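Local coordinates for MAGE domain-containing protein (Xenopus laevis, PDB 7DG2) that probably serves as the Nse3-type MAGE subunit of the Nse1-Nse3-Nse4 complex, binding Nse1 and helping to shape Nse4 within the Smc5/6 machinery, at residues 22-27 against 174-179; 53-58 against 63-68; 144-149 against 154-159. All blocks are in the same frame, centred on the assembly; numbering follows the deposited sequence.

From the N terminus, helix 6-23 runs into the turn 22-27, whose partner follows nearly 150 residues later. Contact 2 closes first, a short loop where helix 47-62 turns back into strand 64-70. Contact 3 repeats this helix-to-strand return further on, between helix 142-152 and strand 156-160. Contact 1 then closes the long loop with helix 175-180, so that contacts 2 and 3 are both nested inside it and follow one another in series. The centres of contacts 2 and 3 lie about 26 Å apart, on opposite sides of the chain's centre. Contact 1 joins the two halves and touches both: Lys179 packs on Glu67, and Arg176 on Tyr155.

Contact 1: 22-27 against 174-179; sequences IKDQKK and GQRAFK
A first torsion of -180° carries Arg176 CG away from its own backbone N, and the chain stays extended until chi3 (-72°) turns the guanidinium against Lys27. The two side chains cross at about a right angle. Lys27 CB sits 3.8 Å above the centre of one guanidinium face, and Lys27 CD comes to 3.8 Å from Arg176 NH1. The direct polar link is bent and weak: Arg176 NH2 donates to Lys27 O at 2.9 Å with an N-H...O angle of 117°. The other links run through water. One water, in the guanidinium plane at its edge, accepts from Arg176 NH1 at 2.8 Å; a second, likewise in plane, accepts from Arg176 NH2 at 2.9 Å. Both waters also bind OD1 of Asp24, whose nearest direct approach to the guanidinium is 4.3 Å, from OD1 to Arg176 NH2, too far for a salt bridge. The MAGE homology domain is built from two winged-helix units in tandem, and this buried contact ties the turn that follows helix 6-23 in the first to the helix that follows the wing of the second. Asp24 to Lys27 form a type I beta turn, closed by the bond from Lys27 N to Asp24 O at 2.9 Å. Across that turn Lys27 NZ reaches Asp24 OD2 on its syn side, somewhat out of the carboxylate plane, a salt bridge of 2.8 Å that holds the lysine chain curled beside the arginine. The same NZ bonds to Thr65 O of the Nse4 chain. Arg176 is fixed further by a salt bridge from NH1 to Glu180 and by a hydrogen bond from NE to Gln153 O, which together limit how its flat end can turn.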
loop_
_atom_site.group_PDB
_atom_site.type_symbol
_atom_site.label_atom_id
_atom_site.label_comp_id
_atom_site.label_asym_id
_atom_site.label_seq_id
_atom_site.Cartn_x
_atom_site.Cartn_y
_atom_site.Cartn_z
ATOM N N ILE B 22 -9.958 3.331 3.887
ATOM C CA ILE B 22 -9.611 2.158 4.681
ATOM C C ILE B 22 -10.309 0.918 4.142
ATOM O O ILE B 22 -9.712 -0.163 4.058
ATOM C CB ILE B 22 -9.930 2.424 6.162
ATOM C CG1 ILE B 22 -8.919 3.463 6.677
ATOM C CG2 ILE B 22 -9.917 1.103 6.942
ATOM C CD1 ILE B 22 -9.294 4.139 7.977
ATOM N N LYS B 23 -11.570 1.056 3.717
ATOM C CA LYS B 23 -12.271 -0.081 3.132
ATOM C C LYS B 23 -11.802 -0.421 1.719
ATOM O O LYS B 23 -12.236 -1.444 1.185
ATOM C CB LYS B 23 -13.787 0.178 3.137
ATOM C CG LYS B 23 -14.362 0.189 4.561
ATOM C CD LYS B 23 -14.159 -1.183 5.248
ATOM C CE LYS B 23 -14.922 -1.287 6.559
ATOM N NZ LYS B 23 -14.766 -2.653 7.160
ATOM N N ASP B 24 -10.929 0.386 1.106
ATOM C CA ASP B 24 -10.352 0.033 -0.182
ATOM C C ASP B 24 -9.068 -0.772 -0.043
ATOM O O ASP B 24 -8.514 -1.195 -1.062
ATOM C CB ASP B 24 -10.064 1.307 -1.014
ATOM C CG ASP B 24 -9.793 1.010 -2.494
ATOM O OD1 ASP B 24 -10.581 0.255 -3.106
ATOM O OD2 ASP B 24 -8.824 1.576 -3.066
ATOM N N GLN B 25 -8.587 -0.992 1.191
ATOM C CA GLN B 25 -7.224 -1.498 1.369
ATOM C C GLN B 25 -6.988 -2.828 0.665
ATOM O O GLN B 25 -5.865 -3.089 0.218
ATOM C CB GLN B 25 -6.880 -1.636 2.853
ATOM C CG GLN B 25 -6.534 -0.311 3.532
ATOM C CD GLN B 25 -6.232 -0.489 5.007
ATOM O OE1 GLN B 25 -6.672 -1.461 5.623
ATOM N NE2 GLN B 25 -5.487 0.452 5.582
ATOM N N LYS B 26 -7.998 -3.698 0.596
ATOM C CA LYS B 26 -7.845 -4.984 -0.081
ATOM C C LYS B 26 -8.717 -5.087 -1.325
ATOM O O LYS B 26 -8.987 -6.198 -1.806
ATOM C CB LYS B 26 -8.130 -6.137 0.884
ATOM C CG LYS B 26 -7.103 -6.203 2.019
ATOM C CD LYS B 26 -7.190 -7.506 2.796
ATOM C CE LYS B 26 -6.183 -7.520 3.942
ATOM N NZ LYS B 26 -4.781 -7.436 3.473
ATOM N N LYS B 27 -9.142 -3.937 -1.866
ATOM C CA LYS B 27 -9.922 -3.853 -3.101
ATOM C C LYS B 27 -11.217 -4.659 -3.014
ATOM O O LYS B 27 -11.720 -5.162 -4.022
ATOM C CB LYS B 27 -9.098 -4.277 -4.322
ATOM C CG LYS B 27 -7.873 -3.386 -4.570
ATOM C CD LYS B 27 -8.280 -1.940 -4.786
ATOM C CE LYS B 27 -7.042 -1.039 -4.931
ATOM N NZ LYS B 27 -7.414 0.380 -5.223
ATOM N N GLY B 174 -15.069 -9.651 -14.177
ATOM C CA GLY B 174 -15.910 -9.055 -13.161
ATOM C C GLY B 174 -16.111 -7.550 -13.353
ATOM O O GLY B 174 -15.458 -6.910 -14.174
ATOM N N GLN B 175 -17.027 -7.003 -12.545
ATOM C CA GLN B 175 -17.388 -5.594 -12.646
ATOM C C GLN B 175 -16.189 -4.680 -12.413
ATOM O O GLN B 175 -16.086 -3.613 -13.032
ATOM C CB GLN B 175 -18.501 -5.281 -11.642
ATOM C CG GLN B 175 -19.854 -5.966 -11.937
ATOM C CD GLN B 175 -20.726 -6.121 -10.684
ATOM O OE1 GLN B 175 -20.215 -6.302 -9.572
ATOM N NE2 GLN B 175 -22.047 -6.053 -10.865
ATOM N N ARG B 176 -15.271 -5.069 -11.526
ATOM C CA ARG B 176 -14.109 -4.208 -11.299
ATOM C C ARG B 176 -13.208 -4.146 -12.531
ATOM O O ARG B 176 -12.651 -3.085 -12.837
ATOM C CB ARG B 176 -13.325 -4.673 -10.072
ATOM C CG ARG B 176 -12.103 -3.788 -9.803
ATOM C CD ARG B 176 -11.294 -4.266 -8.607
ATOM N NE ARG B 176 -11.934 -4.036 -7.319
ATOM C CZ ARG B 176 -11.907 -2.890 -6.641
ATOM N NH1 ARG B 176 -11.283 -1.830 -7.132
ATOM N NH2 ARG B 176 -12.514 -2.813 -5.461
ATOM N N ALA B 177 -13.057 -5.263 -13.262
ATOM C CA ALA B 177 -12.249 -5.244 -14.478
ATOM C C ALA B 177 -12.823 -4.279 -15.505
ATOM O O ALA B 177 -12.078 -3.544 -16.165
ATOM C CB ALA B 177 -12.145 -6.650 -15.077
ATOM N N PHE B 178 -14.146 -4.265 -15.663
ATOM C CA PHE B 178 -14.717 -3.363 -16.658
ATOM C C PHE B 178 -14.546 -1.901 -16.285
ATOM O O PHE B 178 -14.574 -1.050 -17.181
ATOM C CB PHE B 178 -16.199 -3.668 -16.876
ATOM C CG PHE B 178 -16.435 -4.863 -17.749
ATOM C CD1 PHE B 178 -16.156 -4.800 -19.107
ATOM C CD2 PHE B 178 -16.918 -6.044 -17.216
ATOM C CE1 PHE B 178 -16.361 -5.902 -19.923
ATOM C CE2 PHE B 178 -17.127 -7.141 -18.021
ATOM C CZ PHE B 178 -16.845 -7.073 -19.378
ATOM N N LYS B 179 -14.362 -1.589 -14.995
ATOM C CA LYS B 179 -14.154 -0.207 -14.573
ATOM C C LYS B 179 -12.684 0.184 -14.509
ATOM O O LYS B 179 -12.352 1.351 -14.750
ATOM C CB LYS B 179 -14.795 0.036 -13.200
ATOM C CG LYS B 179 -16.295 -0.126 -13.185
ATOM C CD LYS B 179 -16.975 0.855 -14.100
ATOM C CE LYS B 179 -18.487 0.661 -14.079
ATOM N NZ LYS B 179 -19.171 1.669 -14.942
HETATM O O HOH W 1 -11.087 0.445 -5.513
HETATM O O HOH W 2 -12.972 -0.992 -3.244
#

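Contact 2: 53-58 against 63-68; sequences RAQITL and GFQLEE
A water lodged between Gln55 and Leu66 binds three backbone atoms at once: it donates to Gln55 O and to Phe64 O, each at 2.8 Å, and takes a weak bond from Leu66 N at 3.1 Å. It thus bridges helix and strand where their backbones do not bond directly. Nearer the turn the link is direct: Phe64 N donates to Leu58 O at 3.1 Å in an almost straight bond (169°). The axes run at 143°, closer to antiparallel than to crossed. This is the passage from the third helix of a winged-helix unit into the first strand of its wing, and Gly63, with positive phi, follows the last helical residue and starts the return. Beside the water, Gln55 extends across Leu66: a first torsion of 179° and an extended chain bring its CG to 3.9 Å from Leu66 CB, the two side chains crossing at about a right angle. At the other end Leu58 CD2 meets Phe64 CD2 at 4.1 Å, one methyl set obliquely to the ring. Leu58 also packs on Leu20 of helix 6-23 and, together with Leu66, on Leu78 of strand 75-80, while Phe64 meets Phe62 and reaches Gln13 of the Nse1 chain.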
loop_
_atom_site.group_PDB
_atom_site.type_symbol
_atom_site.label_atom_id
_atom_site.label_comp_id
_atom_site.label_asym_id
_atom_site.label_seq_id
_atom_site.Cartn_x
_atom_site.Cartn_y
_atom_site.Cartn_z
ATOM N N ARG B 53 -19.898 15.227 -1.039
ATOM C CA ARG B 53 -18.741 15.999 -0.600
ATOM C C ARG B 53 -17.517 15.105 -0.412
ATOM O O ARG B 53 -16.391 15.533 -0.681
ATOM C CB ARG B 53 -19.071 16.758 0.685
ATOM C CG ARG B 53 -20.161 17.822 0.500
ATOM C CD ARG B 53 -20.428 18.579 1.799
ATOM N NE ARG B 53 -19.194 19.156 2.320
ATOM C CZ ARG B 53 -19.078 19.758 3.501
ATOM N NH1 ARG B 53 -20.131 19.878 4.299
ATOM N NH2 ARG B 53 -17.902 20.243 3.883
ATOM N N ALA B 54 -17.718 13.866 0.057
ATOM C CA ALA B 54 -16.596 12.936 0.171
ATOM C C ALA B 54 -16.048 12.566 -1.197
ATOM O O ALA B 54 -14.826 12.476 -1.387
ATOM C CB ALA B 54 -17.028 11.677 0.933
ATOM N N GLN B 55 -16.940 12.343 -2.166
ATOM C CA GLN B 55 -16.505 12.051 -3.523
ATOM C C GLN B 55 -15.679 13.198 -4.089
ATOM O O GLN B 55 -14.635 12.970 -4.717
ATOM C CB GLN B 55 -17.731 11.776 -4.405
ATOM C CG GLN B 55 -17.386 11.471 -5.856
ATOM C CD GLN B 55 -18.602 11.094 -6.678
ATOM O OE1 GLN B 55 -19.732 11.225 -6.220
ATOM N NE2 GLN B 55 -18.369 10.648 -7.916
ATOM N N ILE B 56 -16.112 14.440 -3.846
ATOM C CA ILE B 56 -15.374 15.597 -4.355
ATOM C C ILE B 56 -14.005 15.689 -3.695
ATOM O O ILE B 56 -13.006 15.996 -4.357
ATOM C CB ILE B 56 -16.198 16.886 -4.163
ATOM C CG1 ILE B 56 -17.458 16.835 -5.038
ATOM C CG2 ILE B 56 -15.361 18.127 -4.485
ATOM C CD1 ILE B 56 -17.195 16.457 -6.510
ATOM N N THR B 57 -13.925 15.414 -2.384
ATOM C CA THR B 57 -12.627 15.425 -1.707
ATOM C C THR B 57 -11.683 14.390 -2.314
ATOM O O THR B 57 -10.500 14.672 -2.541
ATOM C CB THR B 57 -12.799 15.157 -0.205
ATOM O OG1 THR B 57 -13.509 16.239 0.400
ATOM C CG2 THR B 57 -11.433 15.017 0.477
ATOM N N LEU B 58 -12.184 13.182 -2.580
ATOM C CA LEU B 58 -11.322 12.148 -3.145
ATOM C C LEU B 58 -10.846 12.525 -4.547
ATOM O O LEU B 58 -9.684 12.283 -4.900
ATOM C CB LEU B 58 -12.057 10.807 -3.154
ATOM C CG LEU B 58 -12.143 10.140 -1.781
ATOM C CD1 LEU B 58 -13.240 9.093 -1.798
ATOM C CD2 LEU B 58 -10.811 9.515 -1.444
ATOM N N GLY B 63 -7.043 12.513 -6.619
ATOM C CA GLY B 63 -7.181 12.052 -7.985
ATOM C C GLY B 63 -7.859 10.705 -8.083
ATOM O O GLY B 63 -7.533 9.921 -8.981
ATOM N N PHE B 64 -8.787 10.409 -7.165
ATOM C CA PHE B 64 -9.535 9.156 -7.130
ATOM C C PHE B 64 -10.982 9.414 -7.530
ATOM O O PHE B 64 -11.585 10.390 -7.086
ATOM C CB PHE B 64 -9.587 8.522 -5.737
ATOM C CG PHE B 64 -8.269 8.056 -5.193
ATOM C CD1 PHE B 64 -7.107 8.098 -5.943
ATOM C CD2 PHE B 64 -8.217 7.543 -3.905
ATOM C CE1 PHE B 64 -5.902 7.652 -5.413
ATOM C CE2 PHE B 64 -7.014 7.108 -3.362
ATOM C CZ PHE B 64 -5.854 7.158 -4.121
ATOM N N GLN B 65 -11.545 8.493 -8.299
ATOM C CA GLN B 65 -12.926 8.566 -8.759
ATOM C C GLN B 65 -13.751 7.488 -8.066
ATOM O O GLN B 65 -13.400 6.306 -8.104
ATOM C CB GLN B 65 -12.990 8.381 -10.275
ATOM C CG GLN B 65 -14.374 8.478 -10.873
ATOM C CD GLN B 65 -14.775 9.915 -11.180
ATOM O OE1 GLN B 65 -13.980 10.852 -11.028
ATOM N NE2 GLN B 65 -16.017 10.096 -11.613
ATOM N N LEU B 66 -14.869 7.892 -7.479
ATOM C CA LEU B 66 -15.825 6.931 -6.943
ATOM C C LEU B 66 -16.684 6.408 -8.093
ATOM O O LEU B 66 -17.222 7.196 -8.882
ATOM C CB LEU B 66 -16.687 7.602 -5.868
ATOM C CG LEU B 66 -17.636 6.720 -5.056
ATOM C CD1 LEU B 66 -16.813 5.875 -4.097
ATOM C CD2 LEU B 66 -18.642 7.578 -4.285
ATOM N N GLU B 67 -16.784 5.087 -8.225
ATOM C CA GLU B 67 -17.578 4.497 -9.298
ATOM C C GLU B 67 -18.476 3.395 -8.746
ATOM O O GLU B 67 -18.043 2.569 -7.944
ATOM C CB GLU B 67 -16.693 3.933 -10.420
ATOM C CG GLU B 67 -15.789 4.984 -11.105
ATOM C CD GLU B 67 -15.302 4.536 -12.479
ATOM O OE1 GLU B 67 -16.125 4.040 -13.284
ATOM O OE2 GLU B 67 -14.097 4.680 -12.759
ATOM N N GLU B 68 -19.727 3.371 -9.197
ATOM C CA GLU B 68 -20.655 2.314 -8.811
ATOM C C GLU B 68 -20.484 1.153 -9.783
ATOM O O GLU B 68 -20.600 1.342 -10.998
ATOM C CB GLU B 68 -22.091 2.848 -8.833
ATOM C CG GLU B 68 -23.136 1.902 -8.288
ATOM C CD GLU B 68 -24.524 2.527 -8.270
ATOM O OE1 GLU B 68 -25.013 2.930 -9.352
ATOM O OE2 GLU B 68 -25.118 2.625 -7.175
HETATM O O HOH W 3 -14.137 10.452 -5.889
#

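Contact 3: 144-149 against 154-159; sequences KLVTEE and KYLEYN
Thr147 sets its CB and CG2 over one face of the Tyr158 ring, CB displaced toward the rim, and this is the tightly packed part of the contact. The two side chains run side by side and point the same way; Thr147 CB is 4.1 Å from the ring centroid, only 15° off the normal, a CH-pi contact. Thr147 CG2 comes to 3.8 Å from Tyr158 CZ. With its OG1 between the backbone N and the carbonyl carbon (chi1 68°), the threonine turns that methyl to the ring while the hydroxyl bonds back to Lys143 O. The next pair is looser, Val146 CG1 and Leu156 CD1 lying 4.3 Å apart. The same Leu156 CD1 stands 3.9 Å from Val146 O, a buried carbonyl oxygen with no hydrogen-bond partner in the model, here where the helix widens into a pi-type turn. On the solvent side Lys144 and Glu148 are exposed, and along the strand Asn159 ND2 donates to Glu157 OE1 at 3.0 Å. The Tyr158 hydroxyl is hydrogen-bonded to Glu118, and its ring stacks with Tyr169. An alanine in place of Tyr158 would remove the ring and is likely to open a gap beside Thr147 and leave Glu118 without this hydroxyl. In the second winged-helix unit helix 142-152 ends in a Schellman motif at Lys154 and turns back into the first wing strand, 156-160; Val146 and Leu156 reach helix 94-111 through Ile105 and Leu106, and both pack on Phe171 of the adjoining strand 169-173.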
loop_
_atom_site.group_PDB
_atom_site.type_symbol
_atom_site.label_atom_id
_atom_site.label_comp_id
_atom_site.label_asym_id
_atom_site.label_seq_id
_atom_site.Cartn_x
_atom_site.Cartn_y
_atom_site.Cartn_z
ATOM N N LYS B 144 -6.581 -20.279 -4.584
ATOM C CA LYS B 144 -7.323 -19.317 -3.776
ATOM C C LYS B 144 -7.204 -17.905 -4.343
ATOM O O LYS B 144 -8.175 -17.141 -4.322
ATOM C CB LYS B 144 -6.834 -19.357 -2.332
ATOM C CG LYS B 144 -7.712 -18.575 -1.372
ATOM C CD LYS B 144 -7.510 -19.025 0.067
ATOM C CE LYS B 144 -6.075 -18.845 0.498
ATOM N NZ LYS B 144 -5.628 -17.435 0.320
ATOM N N LEU B 145 -6.020 -17.535 -4.835
ATOM C CA LEU B 145 -5.850 -16.207 -5.424
ATOM C C LEU B 145 -6.803 -16.002 -6.592
ATOM O O LEU B 145 -7.475 -14.965 -6.684
ATOM C CB LEU B 145 -4.399 -16.012 -5.875
ATOM C CG LEU B 145 -4.103 -14.709 -6.628
ATOM C CD1 LEU B 145 -4.410 -13.520 -5.734
ATOM C CD2 LEU B 145 -2.650 -14.674 -7.097
ATOM N N VAL B 146 -6.891 -16.992 -7.486
ATOM C CA VAL B 146 -7.659 -16.828 -8.720
ATOM C C VAL B 146 -9.155 -17.032 -8.496
ATOM O O VAL B 146 -9.975 -16.274 -9.028
ATOM C CB VAL B 146 -7.112 -17.769 -9.810
ATOM C CG1 VAL B 146 -8.002 -17.720 -11.033
ATOM C CG2 VAL B 146 -5.670 -17.379 -10.175
ATOM N N THR B 147 -9.552 -18.054 -7.726
ATOM C CA THR B 147 -10.969 -18.379 -7.591
ATOM C C THR B 147 -11.645 -17.702 -6.406
ATOM O O THR B 147 -12.880 -17.707 -6.336
ATOM C CB THR B 147 -11.179 -19.901 -7.463
ATOM O OG1 THR B 147 -10.651 -20.366 -6.212
ATOM C CG2 THR B 147 -10.496 -20.624 -8.605
ATOM N N GLU B 148 -10.887 -17.124 -5.476
ATOM C CA GLU B 148 -11.478 -16.463 -4.318
ATOM C C GLU B 148 -11.089 -14.992 -4.255
ATOM O O GLU B 148 -11.969 -14.130 -4.321
ATOM C CB GLU B 148 -11.079 -17.196 -3.021
ATOM C CG GLU B 148 -11.532 -18.663 -2.986
ATOM C CD GLU B 148 -11.216 -19.367 -1.670
ATOM O OE1 GLU B 148 -11.064 -18.686 -0.632
ATOM O OE2 GLU B 148 -11.119 -20.611 -1.680
ATOM N N GLU B 149 -9.796 -14.681 -4.166
ATOM C CA GLU B 149 -9.376 -13.293 -3.979
ATOM C C GLU B 149 -9.789 -12.423 -5.161
ATOM O O GLU B 149 -10.439 -11.385 -4.980
ATOM C CB GLU B 149 -7.865 -13.221 -3.764
ATOM C CG GLU B 149 -7.328 -11.793 -3.596
ATOM C CD GLU B 149 -5.892 -11.764 -3.086
ATOM O OE1 GLU B 149 -5.143 -10.813 -3.410
ATOM O OE2 GLU B 149 -5.509 -12.707 -2.362
ATOM N N LYS B 154 -14.063 -8.654 -7.326
ATOM C CA LYS B 154 -14.867 -8.442 -8.531
ATOM C C LYS B 154 -14.020 -8.210 -9.777
ATOM O O LYS B 154 -14.510 -7.639 -10.756
ATOM C CB LYS B 154 -15.861 -7.286 -8.377
ATOM C CG LYS B 154 -16.712 -7.361 -7.128
ATOM C CD LYS B 154 -17.544 -8.605 -7.100
ATOM C CE LYS B 154 -18.680 -8.440 -6.094
ATOM N NZ LYS B 154 -19.495 -9.676 -6.001
ATOM N N TYR B 155 -12.757 -8.649 -9.770
ATOM C CA TYR B 155 -12.004 -8.673 -11.021
ATOM C C TYR B 155 -12.489 -9.783 -11.936
ATOM O O TYR B 155 -12.463 -9.633 -13.157
ATOM C CB TYR B 155 -10.513 -8.862 -10.758
ATOM C CG TYR B 155 -9.774 -7.611 -10.353
ATOM C CD1 TYR B 155 -9.726 -6.509 -11.197
ATOM C CD2 TYR B 155 -9.077 -7.558 -9.148
ATOM C CE1 TYR B 155 -9.014 -5.367 -10.841
ATOM C CE2 TYR B 155 -8.382 -6.429 -8.777
ATOM C CZ TYR B 155 -8.343 -5.346 -9.627
ATOM O OH TYR B 155 -7.650 -4.222 -9.235
ATOM N N LEU B 156 -12.935 -10.899 -11.367
ATOM C CA LEU B 156 -13.409 -12.029 -12.147
ATOM C C LEU B 156 -14.748 -12.504 -11.604
ATOM O O LEU B 156 -15.052 -12.335 -10.420
ATOM C CB LEU B 156 -12.413 -13.190 -12.099
ATOM C CG LEU B 156 -10.993 -12.954 -12.627
ATOM C CD1 LEU B 156 -10.103 -14.145 -12.313
ATOM C CD2 LEU B 156 -11.011 -12.659 -14.117
ATOM N N GLU B 157 -15.537 -13.102 -12.489
ATOM C CA GLU B 157 -16.679 -13.930 -12.119
ATOM C C GLU B 157 -16.287 -15.396 -12.247
ATOM O O GLU B 157 -15.549 -15.772 -13.161
ATOM C CB GLU B 157 -17.881 -13.654 -13.018
ATOM C CG GLU B 157 -18.606 -12.360 -12.766
ATOM C CD GLU B 157 -19.830 -12.240 -13.650
ATOM O OE1 GLU B 157 -20.112 -13.204 -14.401
ATOM O OE2 GLU B 157 -20.506 -11.190 -13.601
ATOM N N TYR B 158 -16.809 -16.222 -11.339
ATOM C CA TYR B 158 -16.466 -17.640 -11.232
ATOM C C TYR B 158 -17.796 -18.372 -11.127
ATOM O O TYR B 158 -18.370 -18.446 -10.038
ATOM C CB TYR B 158 -15.582 -17.896 -10.014
ATOM C CG TYR B 158 -15.044 -19.300 -9.853
ATOM C CD1 TYR B 158 -14.280 -19.889 -10.846
ATOM C CD2 TYR B 158 -15.277 -20.029 -8.684
ATOM C CE1 TYR B 158 -13.756 -21.164 -10.691
ATOM C CE2 TYR B 158 -14.760 -21.308 -8.521
ATOM C CZ TYR B 158 -14.004 -21.873 -9.529
ATOM O OH TYR B 158 -13.483 -23.142 -9.390
ATOM N N ASN B 159 -18.292 -18.881 -12.255
ATOM C CA ASN B 159 -19.678 -19.317 -12.376
ATOM C C ASN B 159 -19.761 -20.797 -12.720
ATOM O O ASN B 159 -18.990 -21.296 -13.543
ATOM C CB ASN B 159 -20.406 -18.507 -13.451
ATOM C CG ASN B 159 -20.385 -17.013 -13.174
ATOM O OD1 ASN B 159 -20.502 -16.587 -12.025
ATOM N ND2 ASN B 159 -20.234 -16.210 -14.231
#